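Local coordinates for outer surface protein (Bacillus cereus ATCC 14579, PDB 1X7F), which is of unknown function but probably acts as a 6-phospho-N-acetylmuramidase, hydrolysing a phosphorylated muramic acid glycoside derived from the bacterial cell wall, at residues Val90-Ala95 / Ala113-Asp118; Lys133-Pro138 / His160-Ser165; Tyr185-Ser190 / Trp239-Ile244; Ala202-His207 / Val247-Ala252; Arg328-Ile333 / Val361-Glu366. One frame throughout, in Å; residues are numbered along the deposited sequence.

Contact 1 (Val90-Ala95 / Ala113-Asp118); sequences VILDVA and AELGAD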
# COMPACT_ATOMS: atom_id res chain seq x y z
N VAL A 90 11.48 10.58 10.16
CA VAL A 90 10.78 11.85 9.92
C VAL A 90 11.23 12.54 8.63
O VAL A 90 12.40 12.92 8.49
CB VAL A 90 10.89 12.81 11.15
CG1 VAL A 90 10.27 14.17 10.85
CG2 VAL A 90 10.24 12.19 12.39
N ILE A 91 10.30 12.69 7.69
CA ILE A 91 10.56 13.45 6.46
C ILE A 91 9.80 14.79 6.50
O ILE A 91 8.57 14.81 6.62
CB ILE A 91 10.21 12.63 5.18
CG1 ILE A 91 10.97 11.28 5.16
CG2 ILE A 91 10.49 13.44 3.91
CD1 ILE A 91 12.52 11.39 5.22
N LEU A 92 10.56 15.88 6.43
CA LEU A 92 10.02 17.25 6.42
C LEU A 92 9.77 17.80 5.03
O LEU A 92 10.65 17.80 4.17
CB LEU A 92 10.94 18.21 7.17
CG LEU A 92 10.54 18.74 8.55
CD1 LEU A 92 11.70 19.52 9.16
CD2 LEU A 92 9.29 19.63 8.48
N ASP A 93 8.55 18.29 4.81
CA ASP A 93 8.25 19.11 3.65
C ASP A 93 8.05 20.56 4.09
O ASP A 93 7.06 20.89 4.75
CB ASP A 93 7.02 18.59 2.90
CG ASP A 93 7.00 19.02 1.45
OD1 ASP A 93 7.63 20.06 1.11
OD2 ASP A 93 6.38 18.38 0.57
N VAL A 94 9.00 21.41 3.75
CA VAL A 94 8.95 22.82 4.14
C VAL A 94 8.70 23.68 2.89
O VAL A 94 9.33 23.48 1.85
CB VAL A 94 10.25 23.26 4.89
CG1 VAL A 94 10.16 24.71 5.37
CG2 VAL A 94 10.53 22.33 6.08
N ALA A 95 7.75 24.61 3.00
CA ALA A 95 7.44 25.56 1.93
C ALA A 95 8.65 26.46 1.62
O ALA A 95 9.17 27.14 2.52
CB ALA A 95 6.22 26.40 2.29
N ALA A 113 18.37 19.40 10.29
CA ALA A 113 19.12 18.52 11.19
C ALA A 113 18.83 18.85 12.66
O ALA A 113 18.59 17.94 13.46
CB ALA A 113 20.62 18.61 10.91
N GLU A 114 18.85 20.14 12.99
CA GLU A 114 18.61 20.62 14.36
C GLU A 114 17.23 20.26 14.89
O GLU A 114 17.06 20.03 16.09
CB GLU A 114 18.84 22.14 14.46
CG GLU A 114 20.24 22.63 14.09
CD GLU A 114 21.33 22.18 15.06
OE1 GLU A 114 21.57 20.96 15.21
OE2 GLU A 114 21.96 23.07 15.67
N LEU A 115 16.24 20.21 14.00
CA LEU A 115 14.89 19.75 14.36
C LEU A 115 14.87 18.27 14.72
O LEU A 115 14.12 17.86 15.60
CB LEU A 115 13.89 20.00 13.22
CG LEU A 115 13.38 21.41 12.95
CD1 LEU A 115 12.04 21.31 12.26
CD2 LEU A 115 13.28 22.25 14.23
N GLY A 116 15.70 17.49 14.04
CA GLY A 116 15.77 16.04 14.25
C GLY A 116 15.12 15.27 13.12
O GLY A 116 14.82 14.08 13.25
N ALA A 117 14.88 15.97 12.01
CA ALA A 117 14.34 15.37 10.80
C ALA A 117 15.37 14.43 10.19
O ALA A 117 16.58 14.64 10.32
CB ALA A 117 13.96 16.45 9.81
N ASP A 118 14.88 13.39 9.52
CA ASP A 118 15.73 12.36 8.92
C ASP A 118 15.97 12.64 7.45
O ASP A 118 16.89 12.09 6.84
CB ASP A 118 15.08 10.99 9.11
CG ASP A 118 15.07 10.55 10.56
OD1 ASP A 118 16.13 10.13 11.06
OD2 ASP A 118 14.05 10.60 11.29
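Val-90 and Asp-118 are joined by a pair of hydrogen bonds that engage both the N-H and the carbonyl of Val-90. In the first, Val-90 N donates to Asp-118 OD2 over 2.8 Å. The bond is nearly straight, 171° at the hydrogen. It meets OD2 on the anti side, somewhat out of the carboxylate plane. In the second, Asp-118 N donates to Val-90 O over 2.7 Å and lies in the carbonyl plane. Chi1 of Asp-118 is -68°, which puts CG beside the residue's own backbone N. The carboxylate and the N-H therefore face the same residue.

Most of the apolar contact lies further along the strand, at Leu-92 CD1. This methyl is 3.6 Å from Leu-115 CD1, and the two side chains cross at about a right angle. The same Leu-92 CD1 is 3.9 Å from Ala-117 CB. Val-90 adds a looser contact, its CG1 4.5 Å from Ala-117 CB. Phe-76 and Ile-80 of helix 74-85 also touch Leu-115, and Thr-60 of strand 55-62 touches Val-90 and Leu-92.

The helix end sets the course of the second segment. Gly-116 has a phi of 106° and is the C-prime residue of a Schellman motif. Ala-117 N returns to Phe-112 O, and Gly-116 N makes a weak bond to Ala-113 O. The chain then enters strand 119-122, whose Gly-119 and Arg-121 bond to the backbone of Leu-92. Strand 89-94, helix 110-115 and strand 119-122 thus form a beta-alpha-beta crossover, consistent with the repeating unit of an alpha/beta barrel.

Contact 2 (Lys133-Pro138 / His160-Ser165); sequences KMTNNP and HQANKS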
# COMPACT_ATOMS: atom_id res chain seq x y z
N LYS A 133 24.13 17.64 -5.33
CA LYS A 133 24.96 18.24 -4.29
C LYS A 133 24.36 18.11 -2.89
O LYS A 133 25.08 18.04 -1.89
CB LYS A 133 25.27 19.71 -4.58
CG LYS A 133 26.48 19.92 -5.48
CD LYS A 133 26.10 20.58 -6.79
CE LYS A 133 26.13 22.12 -6.66
NZ LYS A 133 25.23 22.75 -7.67
N MET A 134 23.02 18.07 -2.84
CA MET A 134 22.31 17.94 -1.56
C MET A 134 22.46 16.55 -0.93
O MET A 134 22.40 16.42 0.30
CB MET A 134 20.83 18.29 -1.74
CG MET A 134 20.58 19.78 -1.93
SD MET A 134 18.88 20.13 -2.44
CE MET A 134 18.01 20.02 -0.86
N THR A 135 22.66 15.54 -1.78
CA THR A 135 22.85 14.16 -1.31
C THR A 135 24.19 13.99 -0.58
O THR A 135 24.39 13.00 0.14
CB THR A 135 22.74 13.14 -2.47
OG1 THR A 135 23.84 13.29 -3.37
CG2 THR A 135 21.53 13.42 -3.34
N ASN A 136 25.09 14.96 -0.77
CA ASN A 136 26.39 14.98 -0.09
C ASN A 136 26.38 15.84 1.18
O ASN A 136 27.45 16.25 1.66
CB ASN A 136 27.50 15.46 -1.03
CG ASN A 136 27.63 14.60 -2.29
OD1 ASN A 136 27.33 13.26 -2.25
ND2 ASN A 136 28.09 15.34 -3.42
N ASN A 137 25.20 16.12 1.73
CA ASN A 137 25.09 16.93 2.95
C ASN A 137 25.74 16.24 4.16
O ASN A 137 25.65 15.01 4.31
CB ASN A 137 23.62 17.33 3.22
CG ASN A 137 22.81 16.23 3.89
OD1 ASN A 137 22.85 16.08 5.12
ND2 ASN A 137 22.05 15.48 3.08
N PRO A 138 26.43 17.01 5.01
CA PRO A 138 27.17 16.43 6.15
C PRO A 138 26.31 16.05 7.36
O PRO A 138 26.86 15.67 8.40
CB PRO A 138 28.16 17.54 6.52
CG PRO A 138 27.99 18.62 5.47
CD PRO A 138 26.59 18.48 4.95
N HIS A 160 25.35 13.58 -12.55
CA HIS A 160 26.27 14.37 -11.75
C HIS A 160 26.83 13.48 -10.63
O HIS A 160 26.30 12.40 -10.39
CB HIS A 160 25.57 15.62 -11.18
CG HIS A 160 24.79 16.39 -12.21
ND1 HIS A 160 25.40 17.17 -13.17
CD2 HIS A 160 23.46 16.51 -12.42
CE1 HIS A 160 24.47 17.73 -13.93
NE2 HIS A 160 23.29 17.34 -13.49
N GLN A 161 27.90 13.92 -9.97
CA GLN A 161 28.44 13.17 -8.84
C GLN A 161 27.48 13.20 -7.64
O GLN A 161 27.48 14.14 -6.84
CB GLN A 161 29.84 13.65 -8.46
CG GLN A 161 30.98 12.83 -9.07
CD GLN A 161 31.13 13.00 -10.59
OE1 GLN A 161 30.18 12.77 -11.35
NE2 GLN A 161 32.33 13.38 -11.02
N ALA A 162 26.66 12.16 -7.55
CA ALA A 162 25.58 12.10 -6.57
C ALA A 162 25.63 10.82 -5.75
O ALA A 162 25.88 9.74 -6.28
CB ALA A 162 24.23 12.22 -7.26
N ASN A 163 25.38 10.95 -4.44
CA ASN A 163 25.22 9.80 -3.57
C ASN A 163 23.80 9.25 -3.69
O ASN A 163 22.88 9.73 -3.00
CB ASN A 163 25.54 10.17 -2.10
CG ASN A 163 25.32 9.00 -1.12
OD1 ASN A 163 25.11 7.86 -1.56
ND2 ASN A 163 25.37 9.30 0.19
N LYS A 164 23.64 8.25 -4.56
CA LYS A 164 22.35 7.57 -4.79
C LYS A 164 21.73 7.05 -3.49
O LYS A 164 20.50 7.02 -3.34
CB LYS A 164 22.53 6.40 -5.77
CG LYS A 164 21.26 6.00 -6.51
CD LYS A 164 21.01 4.49 -6.48
CE LYS A 164 21.76 3.75 -7.58
NZ LYS A 164 21.16 2.39 -7.78
N SER A 165 22.59 6.67 -2.55
CA SER A 165 22.21 6.09 -1.26
C SER A 165 21.51 7.07 -0.29
O SER A 165 20.89 6.64 0.68
CB SER A 165 23.44 5.44 -0.60
OG SER A 165 23.48 5.67 0.80
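The backbones come nearest at Thr-135 and Asn-163, whose CA atoms are 5.5 Å apart, where a type I turn from Met-134 to Asn-137 meets a loop.

Thr-135 carries the polar link. Its OG1 accepts from Asn-163 N at 3.0 Å. The bond is bent, 141° at the hydrogen. Chi1 of 68° places OG1 between the backbone N and the carbonyl carbon of Thr-135. From there the hydroxyl also bonds to Ala-132 O, one turn back in the helix. The hydroxyl therefore ties the loop to the helix end. Ala-162 packs more loosely, with its CB 4.1 Å from Thr-135 OG1.

The side chains of Asn-136 and Asn-163 pass each other at an oblique angle. Their amide planes are only 14° apart. The touching atoms are Asn-136 OD1 and Asn-163 CB, at 3.6 Å: the amide of one side chain meets the aliphatic carbon of the other.

Asn-137 braces the turn. Its ND2 donates to Met-134 O at 3.0 Å, with the acceptor in the amide plane. Asn-137 N uses the same carbonyl, which thus takes two donors. ND2 also bonds to Leu-141 O, just before strand 142-146.

The contact lies near the surface. It joins the end of helix 129-134 to the loop between helix 153-157 and strand 167-170. On the inner side, Thr-135 and Met-134 pack on Ile-143 of strand 142-146, and Met-134 also reaches Ile-120 and Leu-122 of strand 119-122.

Contact 3 (Tyr185-Ser190 / Trp239-Ile244); sequences YFIRCS and WATGLI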
# COMPACT_ATOMS: atom_id res chain seq x y z
N TYR A 185 -0.08 5.79 -15.59
CA TYR A 185 0.89 6.86 -15.34
C TYR A 185 1.64 6.61 -14.03
O TYR A 185 2.87 6.72 -13.97
CB TYR A 185 0.21 8.24 -15.37
CG TYR A 185 1.14 9.40 -15.06
CD1 TYR A 185 1.93 9.97 -16.06
CD2 TYR A 185 1.22 9.94 -13.77
CE1 TYR A 185 2.78 11.03 -15.79
CE2 TYR A 185 2.08 11.00 -13.48
CZ TYR A 185 2.86 11.53 -14.49
OH TYR A 185 3.71 12.58 -14.22
N PHE A 186 0.88 6.28 -12.98
CA PHE A 186 1.42 5.99 -11.65
C PHE A 186 2.46 4.87 -11.65
O PHE A 186 3.47 4.94 -10.94
CB PHE A 186 0.25 5.64 -10.71
CG PHE A 186 0.67 4.93 -9.45
CD1 PHE A 186 1.03 5.65 -8.31
CD2 PHE A 186 0.68 3.54 -9.39
CE1 PHE A 186 1.41 5.01 -7.15
CE2 PHE A 186 1.06 2.89 -8.22
CZ PHE A 186 1.43 3.63 -7.10
N ILE A 187 2.20 3.84 -12.46
CA ILE A 187 3.13 2.72 -12.63
C ILE A 187 4.41 3.14 -13.35
O ILE A 187 5.50 2.82 -12.88
CB ILE A 187 2.41 1.54 -13.34
CG1 ILE A 187 1.28 0.95 -12.46
CG2 ILE A 187 3.41 0.47 -13.82
CD1 ILE A 187 1.72 0.19 -11.18
N ARG A 188 4.29 3.84 -14.48
CA ARG A 188 5.47 4.36 -15.18
C ARG A 188 6.38 5.15 -14.23
O ARG A 188 7.59 4.91 -14.19
CB ARG A 188 5.09 5.24 -16.40
CG ARG A 188 4.56 4.47 -17.61
CD ARG A 188 4.50 5.26 -18.93
NE ARG A 188 3.85 6.57 -18.80
CZ ARG A 188 2.53 6.80 -18.90
NH1 ARG A 188 1.67 5.81 -19.14
NH2 ARG A 188 2.06 8.03 -18.76
N CYS A 189 5.79 6.07 -13.47
CA CYS A 189 6.50 6.88 -12.47
C CYS A 189 7.23 6.02 -11.45
O CYS A 189 8.42 6.21 -11.21
CB CYS A 189 5.54 7.80 -11.73
SG CYS A 189 4.87 9.18 -12.67
N SER A 190 6.49 5.10 -10.84
CA SER A 190 7.04 4.21 -9.82
C SER A 190 8.12 3.25 -10.35
O SER A 190 9.05 2.91 -9.62
CB SER A 190 5.91 3.42 -9.14
OG SER A 190 4.90 4.29 -8.70
N TRP A 239 1.10 -2.07 -2.21
CA TRP A 239 2.08 -3.12 -2.00
C TRP A 239 1.99 -4.22 -3.04
O TRP A 239 3.01 -4.78 -3.43
CB TRP A 239 1.98 -3.72 -0.58
CG TRP A 239 2.54 -2.84 0.52
CD1 TRP A 239 3.67 -2.07 0.47
CD2 TRP A 239 2.01 -2.69 1.85
NE1 TRP A 239 3.86 -1.43 1.68
CE2 TRP A 239 2.86 -1.80 2.54
CE3 TRP A 239 0.90 -3.22 2.53
CZ2 TRP A 239 2.62 -1.41 3.87
CZ3 TRP A 239 0.67 -2.84 3.85
CH2 TRP A 239 1.52 -1.92 4.49
N ALA A 240 0.78 -4.53 -3.51
CA ALA A 240 0.60 -5.56 -4.56
C ALA A 240 1.19 -5.19 -5.93
O ALA A 240 1.46 -6.07 -6.73
CB ALA A 240 -0.89 -5.99 -4.70
N THR A 241 1.36 -3.90 -6.20
CA THR A 241 1.99 -3.48 -7.47
C THR A 241 3.45 -3.97 -7.55
O THR A 241 3.99 -4.15 -8.63
CB THR A 241 1.95 -1.93 -7.68
OG1 THR A 241 2.67 -1.28 -6.62
CG2 THR A 241 0.51 -1.36 -7.59
N GLY A 242 4.05 -4.23 -6.39
CA GLY A 242 5.49 -4.50 -6.30
C GLY A 242 6.37 -3.27 -6.49
O GLY A 242 7.59 -3.39 -6.55
N LEU A 243 5.77 -2.08 -6.59
CA LEU A 243 6.54 -0.88 -6.94
C LEU A 243 6.60 0.16 -5.82
O LEU A 243 7.23 1.20 -5.98
CB LEU A 243 5.98 -0.25 -8.23
CG LEU A 243 6.01 -1.07 -9.53
CD1 LEU A 243 5.41 -0.27 -10.68
CD2 LEU A 243 7.41 -1.60 -9.90
N ILE A 244 5.94 -0.13 -4.71
CA ILE A 244 5.84 0.81 -3.60
C ILE A 244 6.31 0.10 -2.35
O ILE A 244 5.85 -1.01 -2.06
CB ILE A 244 4.37 1.36 -3.44
CG1 ILE A 244 3.91 2.14 -4.69
CG2 ILE A 244 4.22 2.25 -2.18
CD1 ILE A 244 4.72 3.47 -4.97
O HOH W 1 9.13 2.67 -7.12
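Leu-243 sits against one side of helix 183-195, with Ile-187 and Ser-190 as its partners. Its chi1 of -61° sets CG beside its own backbone N, and chi2 is fully extended. Leu-243 CD1 meets Ile-187 CD1 at 3.8 Å, and the two side chains cross at about a right angle. Nearer the backbone, Leu-243 CB lies 3.8 Å from Ser-190 CB.

Phe-186 reaches across in another way. With chi1 at 163°, its ring leaves the helix opposite the backbone N and extends to the second segment. Its CZ touches Ile-244 CG1 at 3.8 Å on an oblique approach. Thr-241 CG2 comes to the ring edge, close to the ring plane. Ile-244 CD1 lies 3.8 Å from Ser-190 OG.

Ser-190 OG is also over the centre of the Phe-186 ring. It donates to Phe-186 O at 2.7 Å. Ser-190 N bonds to the same carbonyl from the opposite face of its plane. His-171 forms a further hydrogen bond with OG and stacks on the Phe-186 ring, so this buried hydroxyl is well satisfied.

Thr-241 OG1 accepts from Leu-243 N at 3.2 Å, an ST turn, and also bonds to Leu-238 O. A water bridges the segments by donating to Ser-190 O and to Leu-243 O.

The contact packs helix 183-195 against the turn that ends helix 231-240. Gly-242, at positive phi, and Leu-243 lead on to strand 246-249. Lys-194 of helix 183-195 bonds to Gly-242 O, and Ser-200, just before strand 201-204, bonds to Leu-243 O.

Contact 4 (Ala202-His207 / Val247-Ala252); sequences AFITSH and VIIGNA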
# COMPACT_ATOMS: atom_id res chain seq x y z
N ALA A 202 3.99 6.06 -1.44
CA ALA A 202 2.80 6.76 -1.92
C ALA A 202 1.84 6.96 -0.75
O ALA A 202 2.01 6.35 0.33
CB ALA A 202 2.11 5.98 -3.06
N PHE A 203 0.82 7.77 -0.99
CA PHE A 203 -0.15 8.17 0.03
C PHE A 203 -1.50 7.50 -0.13
O PHE A 203 -2.01 7.34 -1.25
CB PHE A 203 -0.37 9.68 -0.03
CG PHE A 203 0.77 10.50 0.53
CD1 PHE A 203 1.66 11.16 -0.31
CD2 PHE A 203 0.92 10.64 1.91
CE1 PHE A 203 2.68 11.96 0.21
CE2 PHE A 203 1.93 11.43 2.44
CZ PHE A 203 2.81 12.08 1.59
N ILE A 204 -2.08 7.12 1.00
CA ILE A 204 -3.46 6.66 1.06
C ILE A 204 -4.26 7.60 1.96
O ILE A 204 -3.70 8.39 2.73
CB ILE A 204 -3.54 5.20 1.58
CG1 ILE A 204 -3.09 5.10 3.05
CG2 ILE A 204 -2.79 4.26 0.64
CD1 ILE A 204 -3.24 3.70 3.64
N THR A 205 -5.58 7.52 1.86
CA THR A 205 -6.44 8.44 2.58
C THR A 205 -7.33 7.75 3.62
O THR A 205 -7.92 6.69 3.36
CB THR A 205 -7.26 9.29 1.60
OG1 THR A 205 -7.94 10.33 2.31
CG2 THR A 205 -8.37 8.47 0.94
N SER A 206 -7.38 8.36 4.79
CA SER A 206 -8.29 7.97 5.85
C SER A 206 -9.68 8.55 5.59
O SER A 206 -9.83 9.64 5.00
CB SER A 206 -7.74 8.45 7.19
OG SER A 206 -8.73 8.45 8.19
N HIS A 207 -10.70 7.83 6.04
CA HIS A 207 -12.09 8.27 5.90
C HIS A 207 -12.63 8.88 7.20
O HIS A 207 -13.79 9.29 7.27
CB HIS A 207 -12.96 7.13 5.35
CG HIS A 207 -12.47 6.62 4.04
ND1 HIS A 207 -12.40 7.41 2.91
CD2 HIS A 207 -11.95 5.41 3.69
CE1 HIS A 207 -11.91 6.70 1.91
NE2 HIS A 207 -11.62 5.49 2.36
N VAL A 247 3.86 2.91 2.72
CA VAL A 247 2.48 3.37 2.57
C VAL A 247 2.20 4.41 3.67
O VAL A 247 2.31 4.10 4.86
CB VAL A 247 1.47 2.18 2.57
CG1 VAL A 247 0.03 2.67 2.64
CG2 VAL A 247 1.67 1.31 1.33
N ILE A 248 1.88 5.64 3.27
CA ILE A 248 1.70 6.74 4.21
C ILE A 248 0.27 7.26 4.15
O ILE A 248 -0.23 7.55 3.08
CB ILE A 248 2.72 7.91 3.93
CG1 ILE A 248 4.16 7.38 3.81
CG2 ILE A 248 2.63 8.98 5.01
CD1 ILE A 248 5.16 8.38 3.19
N ILE A 249 -0.39 7.37 5.31
CA ILE A 249 -1.68 8.07 5.39
C ILE A 249 -1.45 9.58 5.24
O ILE A 249 -0.73 10.17 6.04
CB ILE A 249 -2.40 7.76 6.73
CG1 ILE A 249 -2.40 6.25 7.00
CG2 ILE A 249 -3.82 8.39 6.73
CD1 ILE A 249 -2.93 5.86 8.34
N GLY A 250 -2.08 10.17 4.22
CA GLY A 250 -1.85 11.56 3.84
C GLY A 250 -2.58 12.58 4.68
O GLY A 250 -2.08 13.69 4.87
N ASN A 251 -3.76 12.23 5.18
CA ASN A 251 -4.50 13.10 6.11
C ASN A 251 -4.37 12.66 7.58
O ASN A 251 -3.98 11.53 7.84
CB ASN A 251 -5.99 13.33 5.67
CG ASN A 251 -6.70 12.03 5.21
OD1 ASN A 251 -7.87 12.07 4.80
ND2 ASN A 251 -6.02 10.90 5.29
N ALA A 252 -4.72 13.54 8.52
CA ALA A 252 -4.67 13.24 9.97
C ALA A 252 -5.99 13.63 10.63
O ALA A 252 -6.62 14.57 10.18
CB ALA A 252 -3.51 14.01 10.63
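Phe-203 and Ile-248 pair on one face of two parallel strands, and Ile-204 meets Val-247 and Ile-249 on the other. The Phe-203 ring touches Ile-248 through its CE2, which is 3.6 Å from Ile-248 CG2. Further along, ring atom Phe-203 CD2 is 3.5 Å from Gly-250 CA. Phe-59 and Phe-173 meet the Phe-203 ring edge-to-face.

On the opposite face Ile-204 and Val-247 cross at about a right angle. Chi1 of 66° puts Ile-204 CG1 between its own backbone N and carbonyl carbon. From there CD1 reaches Val-247 CG1 at 3.6 Å. Ile-204 also lies on Leu-238 of helix 231-240 and Leu-262 of helix 256-264.

The backbones bond in parallel register. Ile-248 N donates to Ala-202 O at 3.0 Å. Ile-204 N donates to Ile-248 O, and Gly-250 N to Ile-204 O, both at 2.8 Å.

Beyond the strands, Ser-206 OG bonds to Glu-258 and Thr-205 OG1 to Leu-220 N. The chemistry thus divides along the chain. The strands cohere through main-chain bonds and buried hydrocarbon, whereas polar groups gather past their C-terminal ends, the end where alpha/beta barrels usually place their active sites.

Contact 5 (Arg328-Ile333 / Val361-Glu366); sequences RGQVVI and VGTIAE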
# COMPACT_ATOMS: atom_id res chain seq x y z
N ARG A 328 -17.09 -13.63 -11.45
CA ARG A 328 -15.86 -13.03 -10.90
C ARG A 328 -15.93 -12.84 -9.38
O ARG A 328 -16.86 -12.21 -8.87
CB ARG A 328 -15.57 -11.68 -11.59
CG ARG A 328 -14.20 -11.05 -11.22
CD ARG A 328 -13.82 -9.79 -12.08
NE ARG A 328 -12.55 -9.21 -11.63
CZ ARG A 328 -11.33 -9.59 -12.05
NH1 ARG A 328 -10.24 -9.01 -11.56
NH2 ARG A 328 -11.20 -10.56 -12.95
N GLY A 329 -14.94 -13.39 -8.67
CA GLY A 329 -14.79 -13.21 -7.24
C GLY A 329 -15.25 -14.40 -6.42
O GLY A 329 -15.02 -14.45 -5.20
N GLN A 330 -15.92 -15.36 -7.07
CA GLN A 330 -16.41 -16.53 -6.36
C GLN A 330 -15.25 -17.44 -6.04
O GLN A 330 -14.37 -17.65 -6.88
CB GLN A 330 -17.47 -17.30 -7.17
CG GLN A 330 -18.84 -16.66 -7.13
CD GLN A 330 -19.81 -17.30 -8.11
OE1 GLN A 330 -20.95 -16.86 -8.25
NE2 GLN A 330 -19.37 -18.34 -8.79
N VAL A 331 -15.25 -17.95 -4.81
CA VAL A 331 -14.36 -19.05 -4.45
C VAL A 331 -15.17 -20.33 -4.63
O VAL A 331 -16.25 -20.47 -4.06
CB VAL A 331 -13.83 -18.91 -3.00
CG1 VAL A 331 -12.91 -20.06 -2.66
CG2 VAL A 331 -13.12 -17.56 -2.83
N VAL A 332 -14.67 -21.22 -5.49
CA VAL A 332 -15.35 -22.47 -5.78
C VAL A 332 -14.37 -23.62 -5.56
O VAL A 332 -13.15 -23.41 -5.54
CB VAL A 332 -16.02 -22.53 -7.22
CG1 VAL A 332 -16.99 -21.34 -7.45
CG2 VAL A 332 -14.97 -22.61 -8.34
N ILE A 333 -14.93 -24.81 -5.39
CA ILE A 333 -14.14 -26.00 -5.23
C ILE A 333 -14.76 -27.13 -6.04
O ILE A 333 -15.99 -27.24 -6.15
CB ILE A 333 -14.00 -26.39 -3.73
CG1 ILE A 333 -12.84 -27.38 -3.54
CG2 ILE A 333 -15.33 -26.92 -3.17
CD1 ILE A 333 -12.25 -27.40 -2.17
N VAL A 361 -18.15 -21.74 -2.59
CA VAL A 361 -17.69 -21.76 -1.19
C VAL A 361 -17.85 -20.38 -0.55
O VAL A 361 -18.26 -20.27 0.61
CB VAL A 361 -16.23 -22.29 -1.10
CG1 VAL A 361 -15.62 -22.04 0.26
CG2 VAL A 361 -16.20 -23.79 -1.40
N GLY A 362 -17.55 -19.33 -1.32
CA GLY A 362 -17.66 -17.97 -0.85
C GLY A 362 -17.38 -16.97 -1.95
O GLY A 362 -17.35 -17.32 -3.13
N THR A 363 -17.22 -15.71 -1.56
CA THR A 363 -16.92 -14.65 -2.52
C THR A 363 -15.86 -13.73 -1.92
O THR A 363 -15.89 -13.44 -0.73
CB THR A 363 -18.16 -13.79 -2.87
OG1 THR A 363 -18.80 -13.34 -1.67
CG2 THR A 363 -19.23 -14.57 -3.63
N ILE A 364 -14.94 -13.29 -2.77
CA ILE A 364 -14.01 -12.24 -2.40
C ILE A 364 -14.80 -10.94 -2.27
O ILE A 364 -15.68 -10.67 -3.09
CB ILE A 364 -12.88 -12.10 -3.47
CG1 ILE A 364 -12.12 -13.42 -3.67
CG2 ILE A 364 -11.96 -10.87 -3.16
CD1 ILE A 364 -11.68 -14.15 -2.39
N ALA A 365 -14.50 -10.16 -1.24
CA ALA A 365 -15.15 -8.88 -1.00
C ALA A 365 -15.14 -8.04 -2.28
O ALA A 365 -14.13 -7.98 -2.99
CB ALA A 365 -14.45 -8.13 0.16
N GLU A 366 -16.29 -7.42 -2.58
CA GLU A 366 -16.52 -6.72 -3.83
C GLU A 366 -15.51 -5.60 -4.08
O GLU A 366 -15.07 -5.41 -5.21
CB GLU A 366 -17.96 -6.14 -3.85
CG GLU A 366 -18.47 -5.73 -5.23
CD GLU A 366 -19.74 -4.86 -5.16
OE1 GLU A 366 -20.13 -4.28 -6.20
OE2 GLU A 366 -20.34 -4.74 -4.05
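A classic beta bulge interrupts the antiparallel pairing of strands 330-334 and 358-364 in the C-terminal domain. Val-361 and Gly-362 both face Val-331. Val-361 is the extra residue, and its psi of -40° departs from extended strand values. Within the bulge Val-331 and Gly-362 form a hydrogen-bonded pair. Val-331 N donates to Gly-362 O at 2.8 Å, from well above the carbonyl plane.

Beyond the bulge, Gln-330 and Thr-363 follow as a non-hydrogen-bonded pair. Their side chains share one face, with Gln-330 CG 4.1 Å from Thr-363 CG2. Ile-364 N then donates to Gly-329 O at 2.7 Å, in a nearly straight bond. Gly-329 has positive phi, and Gly-329 O also lies 3.4 Å from Ile-364 CG1.

Val-331 points to the other face and crosses Ile-364 at about a right angle. Ile-364 CD1, carried on a CG1 that lies beside the backbone N, meets Val-331 CG2 at 3.7 Å. The side chain of Val-361 points toward the partner strand, with Val-361 CB 3.5 Å from Val-331 O.

This apolar face is covered from within the domain. Val-331 touches Val-274 of strand 270-276, and Val-331 and Val-361 both touch Thr-288 of helix 282-289. On its other edge, strand 330-334 bonds to strand 345-348. Just before the paired strand, Arg-328 makes a salt bridge to Asp-373.

At the bulge itself Val-331 O accepts two bonds, from Val-361 N at 2.7 Å and from Gly-362 N at 3.2 Å.

Contacts 1 to 4 belong to the N-terminal domain, whose eight parallel strands are consistent with an alpha/beta barrel. Contact 5 lies in the C-terminal domain. Contacts 1 and 4 reach the same sheet, with centres 19 Å apart. Contact 2 is further out, its centre 17 Å from that of contact 1. Contacts 3 and 4 touch: Trp-239 NE1 is 3.5 Å from Val-247 CG2, and Ile-244 CG2 is 3.9 Å from Ala-202 N. Their segments alternate along the chain. Contact 5 comes no nearer than about 12 Å to contact 3, nearest atoms, and the centres of contacts 5 and 1 are 46 Å apart. Contact 4 runs to the strand ends where a barrel's active site would be expected.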